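Local coordinates for protein alpha-L-rhamnosidase (Streptomyces avermitilis, PDB 3W5M) that hydrolyses terminal non-reducing alpha-L-rhamnose from flavonoid glycosides and the arabinogalactan-protein gum arabic, and binds L-rhamnose through a calcium-dependent carbohydrate-binding module, at residues A125-E136 with R294-L305; I169-D179 with G202-L212. All blocks are in the same frame, centred on the assembly; numbering follows the deposited sequence.

Contact 1. Residues A125-E136 with R294-L305; sequences APAPLTEAPSLE and RVAPVASAANQL
Residues 125-136 and 294-305 run antiparallel, 125-136 turning through a short helix at 127-130 before it extends alongside 294-305, closest at Ala132 and Ala299 (CA-CA 4.8 Å); no backbone hydrogen bond joins them directly. The one direct hydrogen bond comes from a side chain: Asn303 ND2 donates to Leu129 O at 3.1 Å with an N-H...O angle of 159°. The carbonyl oxygen lies close to the amide plane of Asn303, whereas the donor stands well above the Leu129 carbonyl plane. With CG beside its own backbone N (chi1 -68°), the amide fits among the CB atoms of Ala125 and Leu129 and CG2 of Thr130. Further along, Ala132 CB meets Pro297 CB at 3.6 Å and Ala299 CB at 3.8 Å. Pro297 CG also lies 3.2 Å from Pro133 O, which is buried and has no polar partner in the model. Leu135 CD1 reaches Val295 CG1 at 4.0 Å, the two side chains lying alongside and pointing the same way. Between these apolar contacts single waters bridge the backbones: Leu129 O to Ala301 N, Ala132 N to Pro297 O, and Val295 O to Leu135 N. Glu131 is held by a salt bridge to Arg396. The segments are the entering and leaving connections of the CBM67 region, brought together between two sheets: Ala125 and Leu129 rest on strand 422-424, which pairs with strand 303-311 in one sheet, while Ala132 and Pro297 lie against Val208 of strand 207-210.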
loop_
_atom_site.group_PDB
_atom_site.type_symbol
_atom_site.label_atom_id
_atom_site.label_comp_id
_atom_site.label_asym_id
_atom_site.label_seq_id
_atom_site.Cartn_x
_atom_site.Cartn_y
_atom_site.Cartn_z
ATOM N N ALA A 125 2.949 -25.729 5.491
ATOM C CA ALA A 125 2.026 -26.758 5.984
ATOM C C ALA A 125 1.842 -27.818 4.878
ATOM O O ALA A 125 1.962 -27.486 3.692
ATOM C CB ALA A 125 0.689 -26.139 6.352
ATOM N N PRO A 126 1.570 -29.088 5.256
ATOM C CA PRO A 126 1.433 -30.154 4.253
ATOM C C PRO A 126 0.144 -30.041 3.428
ATOM O O PRO A 126 -0.740 -29.238 3.774
ATOM C CB PRO A 126 1.441 -31.422 5.119
ATOM C CG PRO A 126 0.797 -30.972 6.388
ATOM C CD PRO A 126 1.367 -29.609 6.625
ATOM N N ALA A 127 0.041 -30.838 2.361
ATOM C CA ALA A 127 -1.043 -30.740 1.370
ATOM C C ALA A 127 -2.483 -30.785 1.927
ATOM O O ALA A 127 -3.336 -30.032 1.455
ATOM C CB ALA A 127 -0.860 -31.774 0.255
ATOM N N PRO A 128 -2.750 -31.645 2.931
ATOM C CA PRO A 128 -4.091 -31.667 3.521
ATOM C C PRO A 128 -4.531 -30.311 4.130
ATOM O O PRO A 128 -5.732 -30.064 4.290
ATOM C CB PRO A 128 -3.969 -32.727 4.632
ATOM C CG PRO A 128 -2.841 -33.608 4.226
ATOM C CD PRO A 128 -1.905 -32.769 3.398
ATOM N N LEU A 129 -3.567 -29.450 4.463
ATOM C CA LEU A 129 -3.848 -28.161 5.114
ATOM C C LEU A 129 -3.784 -26.960 4.145
ATOM O O LEU A 129 -4.369 -25.912 4.411
ATOM C CB LEU A 129 -2.918 -27.951 6.326
ATOM C CG LEU A 129 -2.977 -28.988 7.464
ATOM C CD1 LEU A 129 -2.016 -28.592 8.597
ATOM C CD2 LEU A 129 -4.396 -29.168 7.997
ATOM N N THR A 130 -3.085 -27.125 3.029
ATOM C CA THR A 130 -2.875 -26.010 2.109
ATOM C C THR A 130 -3.608 -26.195 0.778
ATOM O O THR A 130 -3.628 -25.280 -0.050
ATOM C CB THR A 130 -1.390 -25.807 1.792
ATOM O OG1 THR A 130 -0.844 -27.011 1.226
ATOM C CG2 THR A 130 -0.621 -25.415 3.038
ATOM N N GLU A 131 -4.149 -27.386 0.534
ATOM C CA GLU A 131 -4.931 -27.588 -0.680
ATOM C C GLU A 131 -6.386 -27.826 -0.341
ATOM O O GLU A 131 -6.703 -28.558 0.589
ATOM C CB GLU A 131 -4.395 -28.749 -1.511
ATOM C CG GLU A 131 -3.462 -28.305 -2.619
ATOM C CD GLU A 131 -2.064 -28.028 -2.109
ATOM O OE1 GLU A 131 -1.262 -28.988 -2.042
ATOM O OE2 GLU A 131 -1.764 -26.845 -1.795
ATOM N N ALA A 132 -7.269 -27.211 -1.113
ATOM C CA ALA A 132 -8.688 -27.502 -1.004
ATOM C C ALA A 132 -8.906 -28.945 -1.433
ATOM O O ALA A 132 -8.125 -29.473 -2.254
ATOM C CB ALA A 132 -9.492 -26.554 -1.884
ATOM N N PRO A 133 -9.942 -29.601 -0.866
ATOM C CA PRO A 133 -10.440 -30.866 -1.407
ATOM C C PRO A 133 -10.484 -30.718 -2.928
ATOM O O PRO A 133 -11.009 -29.729 -3.405
ATOM C CB PRO A 133 -11.860 -30.922 -0.842
ATOM C CG PRO A 133 -11.735 -30.255 0.497
ATOM C CD PRO A 133 -10.701 -29.174 0.334
ATOM N N SER A 134 -9.886 -31.650 -3.669
ATOM C CA SER A 134 -9.710 -31.479 -5.111
ATOM C C SER A 134 -10.676 -32.322 -5.965
ATOM O O SER A 134 -11.339 -33.233 -5.479
ATOM C CB SER A 134 -8.284 -31.834 -5.511
ATOM O OG SER A 134 -8.167 -33.218 -5.750
ATOM N N LEU A 135 -10.707 -32.022 -7.249
ATOM C CA LEU A 135 -11.621 -32.683 -8.175
ATOM C C LEU A 135 -10.997 -33.900 -8.851
ATOM O O LEU A 135 -11.640 -34.565 -9.671
ATOM C CB LEU A 135 -12.085 -31.668 -9.218
ATOM C CG LEU A 135 -12.903 -30.513 -8.633
ATOM C CD1 LEU A 135 -13.116 -29.506 -9.748
ATOM C CD2 LEU A 135 -14.243 -31.034 -8.085
ATOM N N GLU A 136 -9.747 -34.200 -8.495
ATOM C CA GLU A 136 -8.993 -35.319 -9.062
ATOM C C GLU A 136 -9.684 -36.642 -8.756
ATOM O O GLU A 136 -10.163 -36.872 -7.646
ATOM C CB GLU A 136 -7.561 -35.330 -8.512
ATOM C CG GLU A 136 -6.856 -34.005 -8.734
ATOM C CD GLU A 136 -5.343 -34.061 -8.570
ATOM O OE1 GLU A 136 -4.730 -35.132 -8.797
ATOM O OE2 GLU A 136 -4.766 -33.007 -8.228
ATOM N N ARG A 294 -6.961 -28.575 -15.793
ATOM C CA ARG A 294 -6.730 -29.084 -14.442
ATOM C C ARG A 294 -7.317 -28.164 -13.370
ATOM O O ARG A 294 -6.613 -27.703 -12.462
ATOM C CB ARG A 294 -5.233 -29.341 -14.221
ATOM C CG ARG A 294 -4.637 -30.347 -15.196
ATOM C CD ARG A 294 -3.174 -30.673 -14.877
ATOM N NE ARG A 294 -3.015 -31.311 -13.563
ATOM C CZ ARG A 294 -2.960 -32.628 -13.341
ATOM N NH1 ARG A 294 -3.046 -33.499 -14.338
ATOM N NH2 ARG A 294 -2.821 -33.086 -12.105
ATOM N N VAL A 295 -8.625 -27.943 -13.459
ATOM C CA VAL A 295 -9.350 -27.026 -12.598
ATOM C C VAL A 295 -9.278 -27.458 -11.127
ATOM O O VAL A 295 -9.480 -28.623 -10.818
ATOM C CB VAL A 295 -10.817 -26.917 -13.090
ATOM C CG1 VAL A 295 -11.743 -26.477 -11.991
ATOM C CG2 VAL A 295 -10.908 -25.954 -14.260
ATOM N N ALA A 296 -8.960 -26.522 -10.229
ATOM C CA ALA A 296 -8.902 -26.815 -8.786
ATOM C C ALA A 296 -9.517 -25.714 -7.934
ATOM O O ALA A 296 -9.343 -24.531 -8.226
ATOM C CB ALA A 296 -7.465 -27.073 -8.324
ATOM N N PRO A 297 -10.220 -26.094 -6.854
ATOM C CA PRO A 297 -10.702 -25.093 -5.902
ATOM C C PRO A 297 -9.492 -24.443 -5.232
ATOM O O PRO A 297 -8.436 -25.072 -5.126
ATOM C CB PRO A 297 -11.476 -25.917 -4.854
ATOM C CG PRO A 297 -11.553 -27.308 -5.372
ATOM C CD PRO A 297 -10.533 -27.477 -6.458
ATOM N N VAL A 298 -9.642 -23.194 -4.820
ATOM C CA VAL A 298 -8.579 -22.436 -4.156
ATOM C C VAL A 298 -8.768 -22.510 -2.633
ATOM O O VAL A 298 -9.853 -22.287 -2.144
ATOM C CB VAL A 298 -8.593 -20.971 -4.620
ATOM C CG1 VAL A 298 -7.575 -20.139 -3.829
ATOM C CG2 VAL A 298 -8.302 -20.896 -6.116
ATOM N N ALA A 299 -7.725 -22.849 -1.896
ATOM C CA ALA A 299 -7.819 -22.805 -0.441
ATOM C C ALA A 299 -6.892 -21.679 0.010
ATOM O O ALA A 299 -5.833 -21.475 -0.560
ATOM C CB ALA A 299 -7.412 -24.137 0.182
ATOM N N SER A 300 -7.304 -20.926 1.011
ATOM C CA SER A 300 -6.519 -19.799 1.447
ATOM C C SER A 300 -6.360 -19.782 2.962
ATOM O O SER A 300 -6.394 -18.724 3.551
ATOM C CB SER A 300 -7.201 -18.509 0.984
ATOM O OG SER A 300 -7.211 -18.425 -0.436
ATOM N N ALA A 301 -6.164 -20.940 3.595
ATOM C CA ALA A 301 -6.106 -20.949 5.056
ATOM C C ALA A 301 -4.807 -20.287 5.523
ATOM O O ALA A 301 -3.836 -20.235 4.753
ATOM C CB ALA A 301 -6.195 -22.376 5.581
ATOM N N ALA A 302 -4.820 -19.729 6.741
ATOM C CA ALA A 302 -3.607 -19.284 7.453
ATOM C C ALA A 302 -3.342 -20.339 8.471
ATOM O O ALA A 302 -3.938 -20.319 9.558
ATOM C CB ALA A 302 -3.804 -17.961 8.151
ATOM N N ASN A 303 -2.507 -21.302 8.111
ATOM C CA ASN A 303 -2.241 -22.441 9.023
ATOM C C ASN A 303 -1.329 -22.123 10.179
ATOM O O ASN A 303 -0.594 -21.153 10.151
ATOM C CB ASN A 303 -1.671 -23.625 8.230
ATOM C CG ASN A 303 -2.691 -24.250 7.289
ATOM O OD1 ASN A 303 -3.684 -24.811 7.713
ATOM N ND2 ASN A 303 -2.449 -24.141 5.997
ATOM N N GLN A 304 -1.377 -22.954 11.223
ATOM C CA GLN A 304 -0.480 -22.845 12.350
ATOM C C GLN A 304 0.736 -23.770 12.229
ATOM O O GLN A 304 0.588 -24.938 11.904
ATOM C CB GLN A 304 -1.249 -23.198 13.623
ATOM C CG GLN A 304 -2.403 -22.223 13.893
ATOM C CD GLN A 304 -3.196 -22.592 15.141
ATOM O OE1 GLN A 304 -3.190 -23.757 15.600
ATOM N NE2 GLN A 304 -3.930 -21.620 15.668
ATOM N N LEU A 305 1.924 -23.226 12.473
ATOM C CA LEU A 305 3.176 -24.004 12.443
ATOM C C LEU A 305 3.891 -23.806 13.769
ATOM O O LEU A 305 3.867 -22.714 14.328
ATOM C CB LEU A 305 4.046 -23.570 11.261
ATOM C CG LEU A 305 3.662 -24.043 9.853
ATOM C CD1 LEU A 305 2.358 -23.480 9.329
ATOM C CD2 LEU A 305 4.780 -23.567 8.914
HETATM O O HOH W 1 -5.337 -23.513 2.586
HETATM O O HOH W 2 -7.722 -28.330 -4.755
HETATM O O HOH W 3 -6.464 -25.796 -3.239
HETATM O O HOH W 4 -8.905 -30.280 -8.510
#

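Contact 2. Residues I169-D179 with G202-L212; sequences ITGATLAISAD and GWRRPAVIDVL. With CA (calcium ion), chain B.
The indole of Trp203 has Asp179 OD2 over one face, the carboxylate meeting the ring at CD1, and its neighbour Arg204 on the other. Carboxylate and ring planes are only 16° apart, and Asp179 CG comes to 3.9 Å from Trp203 CD1, the side chains running alongside one another. On the opposite face Arg204 CG sits 3.6 Å above the plane, and its guanidinium, salt-bridged to Glu201, spreads over CH2 near the rim. Trp292 adds an edge-to-face ring contact. Asp179 CG extends anti to its backbone N (chi1 -176°), which carries OD1 to the calcium ion at 2.4 Å; OD2 accepts from Trp292 NE1 and a calcium-bound water, so both oxygens are fixed. Asn180, Asn228, Pro233 O and waters complete the metal site. Ser177 OG, donating to Trp203 O at 2.7 Å, ties the 3-10 turn to the strand. Beyond it strands 171-179 and 207-210 pair antiparallel, with Leu174-Ile209 and Ile176-Ala207 as hydrogen-bonded pairs; Leu174 N to Ile209 O is 2.8 Å and nearly straight (171°). On the face of Leu174 and Ile176, Ile209 CD1 packs on Ile176 CG2 at 3.8 Å. At the far end Asp210 OD1 accepts from Leu212 N, an Asx turn. This is the edge of one sheet of the CBM67 beta-jelly roll, whose end carries the calcium-dependent rhamnose site: Asp179, Asn180 and Trp203 all bind the sugar.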
loop_
_atom_site.group_PDB
_atom_site.type_symbol
_atom_site.label_atom_id
_atom_site.label_comp_id
_atom_site.label_asym_id
_atom_site.label_seq_id
_atom_site.Cartn_x
_atom_site.Cartn_y
_atom_site.Cartn_z
ATOM N N ILE A 169 -19.588 -40.361 10.617
ATOM C CA ILE A 169 -19.071 -39.285 9.807
ATOM C C ILE A 169 -18.713 -38.121 10.726
ATOM O O ILE A 169 -19.570 -37.631 11.466
ATOM C CB ILE A 169 -20.118 -38.831 8.767
ATOM C CG1 ILE A 169 -20.293 -39.894 7.685
ATOM C CG2 ILE A 169 -19.723 -37.496 8.147
ATOM C CD1 ILE A 169 -21.548 -39.718 6.838
ATOM N N THR A 170 -17.460 -37.677 10.676
ATOM C CA THR A 170 -17.045 -36.497 11.452
ATOM C C THR A 170 -16.933 -35.210 10.608
ATOM O O THR A 170 -16.885 -34.111 11.152
ATOM C CB THR A 170 -15.719 -36.734 12.212
ATOM O OG1 THR A 170 -14.691 -37.101 11.288
ATOM C CG2 THR A 170 -15.870 -37.857 13.245
ATOM N N GLY A 171 -16.893 -35.346 9.286
ATOM C CA GLY A 171 -16.740 -34.174 8.411
ATOM C C GLY A 171 -17.198 -34.488 7.001
ATOM O O GLY A 171 -17.116 -35.643 6.571
ATOM N N ALA A 172 -17.703 -33.476 6.292
ATOM C CA ALA A 172 -18.166 -33.672 4.917
ATOM C C ALA A 172 -17.971 -32.394 4.137
ATOM O O ALA A 172 -18.362 -31.317 4.590
ATOM C CB ALA A 172 -19.633 -34.098 4.880
ATOM N N THR A 173 -17.356 -32.502 2.966
ATOM C CA THR A 173 -17.178 -31.329 2.097
ATOM C C THR A 173 -17.585 -31.671 0.682
ATOM O O THR A 173 -17.421 -32.817 0.239
ATOM C CB THR A 173 -15.728 -30.812 2.049
ATOM O OG1 THR A 173 -14.869 -31.847 1.511
ATOM C CG2 THR A 173 -15.251 -30.365 3.446
ATOM N N LEU A 174 -18.138 -30.677 -0.002
ATOM C CA LEU A 174 -18.487 -30.816 -1.407
ATOM C C LEU A 174 -17.709 -29.803 -2.228
ATOM O O LEU A 174 -17.788 -28.605 -1.962
ATOM C CB LEU A 174 -19.996 -30.611 -1.609
ATOM C CG LEU A 174 -20.477 -30.667 -3.066
ATOM C CD1 LEU A 174 -20.340 -32.066 -3.644
ATOM C CD2 LEU A 174 -21.926 -30.178 -3.185
ATOM N N ALA A 175 -16.943 -30.281 -3.212
ATOM C CA ALA A 175 -16.291 -29.386 -4.172
ATOM C C ALA A 175 -17.058 -29.590 -5.490
ATOM O O ALA A 175 -17.359 -30.715 -5.862
ATOM C CB ALA A 175 -14.831 -29.768 -4.353
ATOM N N ILE A 176 -17.404 -28.500 -6.156
ATOM C CA ILE A 176 -18.307 -28.595 -7.310
ATOM C C ILE A 176 -18.030 -27.429 -8.263
ATOM O O ILE A 176 -17.747 -26.304 -7.842
ATOM C CB ILE A 176 -19.785 -28.652 -6.855
ATOM C CG1 ILE A 176 -20.759 -28.809 -8.042
ATOM C CG2 ILE A 176 -20.143 -27.405 -6.053
ATOM C CD1 ILE A 176 -22.120 -29.378 -7.682
ATOM N N SER A 177 -18.069 -27.719 -9.555
ATOM C CA SER A 177 -17.956 -26.692 -10.556
ATOM C C SER A 177 -18.865 -27.053 -11.734
ATOM O O SER A 177 -19.137 -28.235 -11.945
ATOM C CB SER A 177 -16.502 -26.639 -11.037
ATOM O OG SER A 177 -16.298 -25.498 -11.857
ATOM N N ALA A 178 -19.329 -26.061 -12.500
ATOM C CA ALA A 178 -20.078 -26.405 -13.718
ATOM C C ALA A 178 -19.800 -25.412 -14.814
ATOM O O ALA A 178 -19.613 -24.234 -14.546
ATOM C CB ALA A 178 -21.582 -26.463 -13.454
ATOM N N ASP A 179 -19.778 -25.924 -16.034
ATOM C CA ASP A 179 -19.883 -25.122 -17.237
ATOM C C ASP A 179 -21.354 -25.244 -17.691
ATOM O O ASP A 179 -21.705 -26.245 -18.321
ATOM C CB ASP A 179 -18.949 -25.749 -18.284
ATOM C CG ASP A 179 -18.892 -24.942 -19.589
ATOM O OD1 ASP A 179 -19.814 -24.161 -19.823
ATOM O OD2 ASP A 179 -17.960 -25.131 -20.384
ATOM N N GLY A 202 -17.326 -19.212 -14.638
ATOM C CA GLY A 202 -17.323 -19.771 -13.298
ATOM C C GLY A 202 -16.824 -21.191 -13.170
ATOM O O GLY A 202 -16.407 -21.598 -12.084
ATOM N N TRP A 203 -16.835 -21.951 -14.268
ATOM C CA TRP A 203 -16.327 -23.331 -14.236
ATOM C C TRP A 203 -14.854 -23.392 -13.844
ATOM O O TRP A 203 -14.375 -24.424 -13.355
ATOM C CB TRP A 203 -16.553 -24.034 -15.568
ATOM C CG TRP A 203 -15.938 -23.338 -16.744
ATOM C CD1 TRP A 203 -16.548 -22.480 -17.606
ATOM C CD2 TRP A 203 -14.584 -23.474 -17.193
ATOM N NE1 TRP A 203 -15.645 -22.055 -18.570
ATOM C CE2 TRP A 203 -14.435 -22.664 -18.343
ATOM C CE3 TRP A 203 -13.485 -24.216 -16.740
ATOM C CZ2 TRP A 203 -13.226 -22.570 -19.043
ATOM C CZ3 TRP A 203 -12.285 -24.119 -17.433
ATOM C CH2 TRP A 203 -12.168 -23.311 -18.577
ATOM N N ARG A 204 -14.136 -22.286 -14.089
ATOM C CA ARG A 204 -12.734 -22.142 -13.679
ATOM C C ARG A 204 -12.525 -22.100 -12.187
ATOM O O ARG A 204 -11.398 -22.326 -11.715
ATOM C CB ARG A 204 -12.151 -20.858 -14.251
ATOM C CG ARG A 204 -12.079 -20.826 -15.764
ATOM C CD ARG A 204 -11.346 -19.569 -16.206
ATOM N NE ARG A 204 -11.462 -19.375 -17.642
ATOM C CZ ARG A 204 -10.700 -19.973 -18.550
ATOM N NH1 ARG A 204 -9.738 -20.817 -18.180
ATOM N NH2 ARG A 204 -10.908 -19.718 -19.833
ATOM N N ARG A 205 -13.585 -21.788 -11.442
ATOM C CA ARG A 205 -13.458 -21.498 -10.006
ATOM C C ARG A 205 -14.413 -22.349 -9.195
ATOM O O ARG A 205 -15.472 -21.870 -8.772
ATOM C CB ARG A 205 -13.641 -19.997 -9.694
ATOM C CG ARG A 205 -12.544 -19.117 -10.307
ATOM C CD ARG A 205 -12.830 -17.627 -10.235
ATOM N NE ARG A 205 -14.088 -17.262 -10.875
ATOM C CZ ARG A 205 -14.238 -16.999 -12.171
ATOM N NH1 ARG A 205 -13.201 -17.056 -13.003
ATOM N NH2 ARG A 205 -15.444 -16.686 -12.638
ATOM N N PRO A 206 -14.064 -23.634 -9.013
ATOM C CA PRO A 206 -14.879 -24.530 -8.180
ATOM C C PRO A 206 -15.107 -23.982 -6.777
ATOM O O PRO A 206 -14.208 -23.379 -6.201
ATOM C CB PRO A 206 -14.034 -25.812 -8.092
ATOM C CG PRO A 206 -13.122 -25.757 -9.249
ATOM C CD PRO A 206 -12.891 -24.310 -9.583
ATOM N N ALA A 207 -16.300 -24.200 -6.244
ATOM C CA ALA A 207 -16.630 -23.867 -4.858
ATOM C C ALA A 207 -16.426 -25.093 -3.978
ATOM O O ALA A 207 -16.658 -26.248 -4.408
ATOM C CB ALA A 207 -18.062 -23.391 -4.757
ATOM N N VAL A 208 -15.999 -24.842 -2.740
ATOM C CA VAL A 208 -15.918 -25.880 -1.723
ATOM C C VAL A 208 -16.877 -25.511 -0.582
ATOM O O VAL A 208 -16.790 -24.420 -0.037
ATOM C CB VAL A 208 -14.477 -26.043 -1.180
ATOM C CG1 VAL A 208 -14.420 -27.137 -0.111
ATOM C CG2 VAL A 208 -13.538 -26.410 -2.310
ATOM N N ILE A 209 -17.782 -26.424 -0.238
ATOM C CA ILE A 209 -18.869 -26.146 0.722
ATOM C C ILE A 209 -18.820 -27.196 1.826
ATOM O O ILE A 209 -18.743 -28.382 1.536
ATOM C CB ILE A 209 -20.274 -26.234 0.068
ATOM C CG1 ILE A 209 -20.376 -25.368 -1.197
ATOM C CG2 ILE A 209 -21.371 -25.826 1.070
ATOM C CD1 ILE A 209 -20.263 -26.166 -2.484
ATOM N N ASP A 210 -18.853 -26.771 3.087
ATOM C CA ASP A 210 -19.028 -27.734 4.170
ATOM C C ASP A 210 -20.492 -28.181 4.184
ATOM O O ASP A 210 -21.373 -27.347 4.235
ATOM C CB ASP A 210 -18.630 -27.139 5.533
ATOM C CG ASP A 210 -18.590 -28.198 6.647
ATOM O OD1 ASP A 210 -19.636 -28.824 6.933
ATOM O OD2 ASP A 210 -17.505 -28.428 7.228
ATOM N N VAL A 211 -20.734 -29.495 4.156
ATOM C CA VAL A 211 -22.097 -30.055 4.090
ATOM C C VAL A 211 -22.392 -31.039 5.221
ATOM O O VAL A 211 -23.327 -31.839 5.126
ATOM C CB VAL A 211 -22.388 -30.759 2.726
ATOM C CG1 VAL A 211 -22.437 -29.735 1.601
ATOM C CG2 VAL A 211 -21.352 -31.839 2.420
ATOM N N LEU A 212 -21.601 -30.982 6.288
ATOM C CA LEU A 212 -21.826 -31.877 7.420
ATOM C C LEU A 212 -23.261 -31.758 7.975
ATOM O O LEU A 212 -23.854 -32.773 8.370
ATOM C CB LEU A 212 -20.777 -31.661 8.513
ATOM C CG LEU A 212 -20.874 -32.515 9.792
ATOM C CD1 LEU A 212 -20.587 -33.973 9.502
ATOM C CD2 LEU A 212 -19.909 -31.984 10.850
HETATM CA CA CA B . -20.940 -23.686 -21.829
HETATM O O HOH W 5 -17.033 -30.956 7.780
HETATM O O HOH W 6 -18.480 -23.356 -11.070
HETATM O O HOH W 7 -18.393 -23.465 -22.433
HETATM O O HOH W 8 -21.176 -23.119 -24.165
HETATM O O HOH W 9 -19.925 -21.315 -22.085
#

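Contact 2 is nested within the loop that contact 1 closes: the chain runs through 125-136 into the CBM67 module and returns through 294-305, so contact 1 joins the module to the sheet containing strand 303-311. Their centres are about 13 Å apart and they touch directly. Val295 CG1 lies 3.2 Å from Pro206 CG, Pro297 CB 3.3 Å from Val208 CG2, and Pro133 CG 3.7 Å from Thr173 OG1. The Val295 side chain is about 4 Å from that of rhamnose-binding Trp203 and about 13 Å from the calcium ion. This sugar site is distinct from the catalytic one, where Glu636 and Glu895 are the inferred proton donor and acceptor.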